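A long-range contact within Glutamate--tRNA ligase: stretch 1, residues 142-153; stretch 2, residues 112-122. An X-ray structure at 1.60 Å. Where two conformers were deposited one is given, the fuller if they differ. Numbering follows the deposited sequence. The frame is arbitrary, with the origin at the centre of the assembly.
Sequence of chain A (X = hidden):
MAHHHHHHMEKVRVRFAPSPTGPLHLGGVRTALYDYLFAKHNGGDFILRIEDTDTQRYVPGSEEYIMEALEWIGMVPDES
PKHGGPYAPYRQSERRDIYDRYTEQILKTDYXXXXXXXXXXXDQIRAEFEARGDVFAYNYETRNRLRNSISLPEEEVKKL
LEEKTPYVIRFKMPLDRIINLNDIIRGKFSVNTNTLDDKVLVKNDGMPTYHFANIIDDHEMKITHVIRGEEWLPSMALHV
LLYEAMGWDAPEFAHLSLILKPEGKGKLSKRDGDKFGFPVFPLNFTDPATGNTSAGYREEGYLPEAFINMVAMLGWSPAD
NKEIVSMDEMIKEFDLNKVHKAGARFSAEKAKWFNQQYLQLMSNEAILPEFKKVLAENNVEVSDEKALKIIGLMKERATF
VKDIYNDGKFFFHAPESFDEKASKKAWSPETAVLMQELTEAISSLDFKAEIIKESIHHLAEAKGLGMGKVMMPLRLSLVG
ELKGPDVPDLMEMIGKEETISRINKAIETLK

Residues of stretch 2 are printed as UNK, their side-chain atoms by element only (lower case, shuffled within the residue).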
# COMPACT_ATOMS: atom_id res chain seq x y z
N THR A 142 7.08 39.44 -8.10
CA THR A 142 8.30 39.61 -7.32
C THR A 142 9.57 39.48 -8.14
O THR A 142 10.64 39.85 -7.64
CB THR A 142 8.36 38.59 -6.16
OG1 THR A 142 8.31 37.25 -6.68
CG2 THR A 142 7.19 38.77 -5.19
N ARG A 143 9.50 38.96 -9.37
CA ARG A 143 10.77 38.64 -10.02
C ARG A 143 11.58 39.89 -10.32
O ARG A 143 12.81 39.83 -10.32
CB ARG A 143 10.53 37.81 -11.29
CG ARG A 143 9.92 38.56 -12.44
CD ARG A 143 9.96 37.71 -13.72
NE ARG A 143 8.96 36.64 -13.74
CZ ARG A 143 7.99 36.54 -14.64
NH1 ARG A 143 7.88 37.46 -15.61
NH2 ARG A 143 7.13 35.52 -14.59
N ASN A 144 10.93 41.04 -10.51
CA ASN A 144 11.70 42.22 -10.88
C ASN A 144 12.45 42.86 -9.72
O ASN A 144 13.29 43.73 -9.97
CB ASN A 144 10.80 43.25 -11.56
CG ASN A 144 10.46 42.85 -12.98
OD1 ASN A 144 9.30 42.56 -13.29
ND2 ASN A 144 11.46 42.81 -13.84
N ARG A 145 12.21 42.46 -8.47
CA ARG A 145 13.00 42.99 -7.37
C ARG A 145 13.96 41.96 -6.79
O ARG A 145 14.59 42.21 -5.76
CB ARG A 145 12.10 43.56 -6.27
CG ARG A 145 11.17 42.60 -5.56
CD ARG A 145 10.35 43.42 -4.57
NE ARG A 145 9.11 42.79 -4.13
CZ ARG A 145 8.80 42.54 -2.86
NH1 ARG A 145 9.65 42.86 -1.89
NH2 ARG A 145 7.64 41.98 -2.56
N LEU A 146 14.11 40.81 -7.45
CA LEU A 146 15.09 39.82 -7.04
C LEU A 146 16.27 39.88 -8.02
O LEU A 146 16.44 40.88 -8.73
CB LEU A 146 14.39 38.46 -6.96
CG LEU A 146 13.43 38.42 -5.75
CD1 LEU A 146 12.45 37.26 -5.84
CD2 LEU A 146 14.22 38.37 -4.45
N ARG A 147 17.10 38.84 -8.03
CA ARG A 147 18.37 38.88 -8.77
C ARG A 147 18.36 37.80 -9.84
O ARG A 147 18.69 36.64 -9.57
CB ARG A 147 19.55 38.73 -7.82
CG ARG A 147 19.76 39.98 -6.93
CD ARG A 147 20.94 39.86 -5.94
NE ARG A 147 22.18 39.41 -6.58
CZ ARG A 147 22.96 40.17 -7.34
NH1 ARG A 147 22.64 41.44 -7.57
NH2 ARG A 147 24.06 39.66 -7.87
N ASN A 148 18.00 38.17 -11.07
CA ASN A 148 17.83 37.20 -12.14
C ASN A 148 18.06 37.91 -13.48
O ASN A 148 18.26 39.13 -13.52
CB ASN A 148 16.44 36.55 -12.05
CG ASN A 148 15.33 37.58 -12.06
OD1 ASN A 148 15.16 38.28 -13.05
ND2 ASN A 148 14.60 37.69 -10.96
N SER A 149 18.01 37.15 -14.57
CA SER A 149 18.33 37.72 -15.88
C SER A 149 17.20 38.58 -16.44
O SER A 149 17.39 39.21 -17.49
CB SER A 149 18.72 36.62 -16.88
OG SER A 149 17.70 35.66 -17.03
N ILE A 150 16.05 38.63 -15.78
CA ILE A 150 15.01 39.58 -16.16
C ILE A 150 15.21 40.91 -15.44
O ILE A 150 15.06 41.98 -16.05
CB ILE A 150 13.62 38.99 -15.87
CG1 ILE A 150 13.34 37.82 -16.82
CG2 ILE A 150 12.53 40.07 -16.00
CD1 ILE A 150 12.16 36.99 -16.44
N SER A 151 15.57 40.88 -14.15
CA SER A 151 15.68 42.08 -13.33
C SER A 151 17.03 42.77 -13.45
O SER A 151 17.12 43.99 -13.25
CB SER A 151 15.44 41.73 -11.86
OG SER A 151 16.52 40.98 -11.34
N LEU A 152 18.07 42.04 -13.74
CA LEU A 152 19.40 42.62 -13.71
C LEU A 152 19.83 43.06 -15.10
O LEU A 152 19.49 42.41 -16.10
CB LEU A 152 20.42 41.62 -13.17
CG LEU A 152 20.16 41.14 -11.73
CD1 LEU A 152 21.20 40.10 -11.35
CD2 LEU A 152 20.18 42.33 -10.76
N PRO A 153 20.58 44.16 -15.18
CA PRO A 153 21.11 44.60 -16.48
C PRO A 153 21.91 43.50 -17.16
O PRO A 153 22.58 42.70 -16.51
CB PRO A 153 22.00 45.79 -16.10
CG PRO A 153 21.44 46.30 -14.82
CD PRO A 153 20.91 45.09 -14.09
N UNK A 112 12.06 30.60 -20.04
CA UNK A 112 13.04 30.29 -19.00
C UNK A 112 14.00 31.46 -18.82
O UNK A 112 14.29 32.22 -19.76
c UNK A 112 13.83 29.01 -19.34
N UNK A 113 14.52 31.59 -17.60
CA UNK A 113 15.48 32.63 -17.29
C UNK A 113 16.41 32.15 -16.18
O UNK A 113 16.15 31.14 -15.52
o UNK A 113 11.77 34.24 -12.12
c UNK A 113 14.53 34.43 -14.47
c UNK A 113 13.80 34.51 -13.30
c UNK A 113 14.77 33.95 -16.93
c UNK A 113 12.47 34.15 -13.29
c UNK A 113 11.86 33.71 -14.43
c UNK A 113 12.61 33.63 -15.63
c UNK A 113 13.96 33.98 -15.65
N UNK A 114 17.50 32.89 -15.99
CA UNK A 114 18.52 32.55 -14.99
C UNK A 114 18.29 33.33 -13.71
O UNK A 114 17.97 34.52 -13.75
c UNK A 114 21.68 32.80 -17.31
c UNK A 114 20.24 32.44 -16.97
c UNK A 114 19.92 32.85 -15.53
c UNK A 114 19.97 30.97 -17.19
N UNK A 115 18.45 32.67 -12.56
CA UNK A 115 18.22 33.33 -11.28
C UNK A 115 19.40 33.06 -10.35
O UNK A 115 19.84 31.91 -10.22
c UNK A 115 16.91 32.88 -10.64
N UNK A 116 19.90 34.11 -9.72
CA UNK A 116 21.14 34.09 -8.95
C UNK A 116 20.92 34.22 -7.45
O UNK A 116 21.90 34.27 -6.70
c UNK A 116 22.14 35.73 -13.19
c UNK A 116 23.90 34.21 -12.61
c UNK A 116 22.07 35.21 -9.43
c UNK A 116 21.78 35.83 -11.85
c UNK A 116 22.47 35.11 -10.88
c UNK A 116 23.52 34.30 -11.27
c UNK A 116 23.20 34.92 -13.57
N UNK A 117 19.66 34.22 -7.00
CA UNK A 117 19.39 34.49 -5.59
C UNK A 117 19.98 33.40 -4.70
O UNK A 117 19.86 32.21 -5.00
o UNK A 117 16.83 34.74 -7.47
c UNK A 117 17.88 34.59 -5.36
c UNK A 117 17.19 35.37 -6.45
o UNK A 117 17.02 36.60 -6.30
N UNK A 118 20.61 33.82 -3.62
CA UNK A 118 21.16 32.87 -2.66
C UNK A 118 20.08 32.42 -1.68
O UNK A 118 19.04 33.07 -1.55
c UNK A 118 22.32 33.49 -1.90
o UNK A 118 21.84 34.53 -1.04
c UNK A 118 23.37 34.07 -2.86
N UNK A 119 20.31 31.31 -0.97
CA UNK A 119 19.32 30.90 0.05
C UNK A 119 19.07 31.96 1.11
O UNK A 119 17.93 32.12 1.56
c UNK A 119 21.34 30.28 -1.18
c UNK A 119 20.73 29.06 -0.51
c UNK A 119 19.96 29.63 0.64
N UNK A 120 20.11 32.70 1.51
CA UNK A 120 19.92 33.78 2.48
C UNK A 120 19.04 34.89 1.93
O UNK A 120 18.22 35.46 2.65
c UNK A 120 22.99 32.44 2.98
o UNK A 120 22.77 32.22 1.76
c UNK A 120 21.28 34.35 2.91
o UNK A 120 23.92 31.87 3.59
c UNK A 120 22.13 33.41 3.77
N UNK A 121 19.22 35.25 0.65
CA UNK A 121 18.41 36.31 0.06
C UNK A 121 16.95 35.88 -0.05
O UNK A 121 16.04 36.70 0.12
o UNK A 121 22.19 38.06 -2.47
c UNK A 121 18.96 36.69 -1.32
c UNK A 121 21.10 37.44 -2.48
c UNK A 121 20.25 37.51 -1.22
o UNK A 121 20.69 36.78 -3.46
N UNK A 122 16.72 34.60 -0.35
CA UNK A 122 15.34 34.12 -0.42
C UNK A 122 14.72 34.02 0.97
O UNK A 122 13.54 34.33 1.15
c UNK A 122 14.71 33.85 -3.37
c UNK A 122 15.67 31.52 -3.30
c UNK A 122 15.28 32.78 -1.16
c UNK A 122 15.66 32.89 -2.64
O HOH W 1 22.42 36.82 -5.58

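Position 112 carries a single side-chain carbon, which points away from stretch 1 and does not touch it; one carbon makes it Ala112, at the start of a short strand. Position 113 has one carbon followed by a six-carbon ring bearing one oxygen, directed toward stretch 1. CD1 of Ile150 lies over one face of the ring, while Ser149 OG and Asn148 CB sit at its edge. A six-membered ring with a terminal oxygen is tyrosine, Tyr113. The methyl contact is a CH-pi interaction, with Ile150 CD1 3.7 Å from the ring centroid and 20° off the normal, and Tyr113 OH reaches to 3.9 Å from Arg143 CB.

At position 114 there are four carbons, forked at the second. The chain leaves sideways, and its CB is 3.9 Å from Ser149 OG. The fork one carbon beyond CB identifies Leu114. Its backbone does more than its side chain: Leu114 N donates to Ser149 OG (3.0 Å), and Ser149 N donates to Leu114 O (2.8 Å), so Ser149 answers one residue with both backbone and side chain. Position 115 again shows one carbon, its CB 4.0 Å from Asn148 CB, and is Ala115. Here the backbones come closest, Ala115 CA lying 4.0 Å from Asn148 CA in a single beta bridge.

Position 116 bears one carbon and a six-carbon ring without oxygen; the ring approaches Leu152 CD1 and has Arg147 O at its edge. It is Phe116. Phe116 CD1 is 4.3 Å from Leu152 CD1, an apolar contact, and Arg147 O accepts from Phe116 N (2.8 Å). Position 117 has two carbons, the second carrying two oxygens; the group leaves sideways, but its end comes nearer to stretch 1. This short carboxylate is Asp117. Asp117 OD2 accepts from Arg147 N at 2.8 Å, so a side chain takes over the pairing just past the strand.

Position 118 has one carbon carrying an oxygen and a carbon, out of reach of stretch 1: Thr118. Position 119 closes three carbons onto its own backbone N, which only proline does, and Pro119 opens the helix without touching stretch 1. Position 120 has three carbons, the third with two oxygens, likewise out of reach, hence Glu120. Position 121 has the same atoms but points toward Arg147, and is Glu121. Its N donates to Thr118 OG1 (3.2 Å), capping the helix, and its OE1 accepts from Thr118 N (3.0 Å). Position 122 has four carbons forked at the second, its end nearer to stretch 1 than its sideways CA-to-CB bond suggests: Leu122.

The contact, burying 583 Å² in all, is built around backbone pairing at Asn148 and Ala115. Asn148 OD1 accepts from Ile150 N and Ser151 N, both at 2.9 Å, bracing the turn that follows the bridge. Beyond the pairing, a water donates to Phe116 O (2.8 Å) and Glu121 OE1 (2.7 Å) and accepts from Arg147 NE (2.8 Å). It links the arginine to the capped helix, although Arg147 NE and Glu121 OE2, 4.3 Å apart, form no salt bridge.

Stretch 2 112-122: AYLAFDTPEEL
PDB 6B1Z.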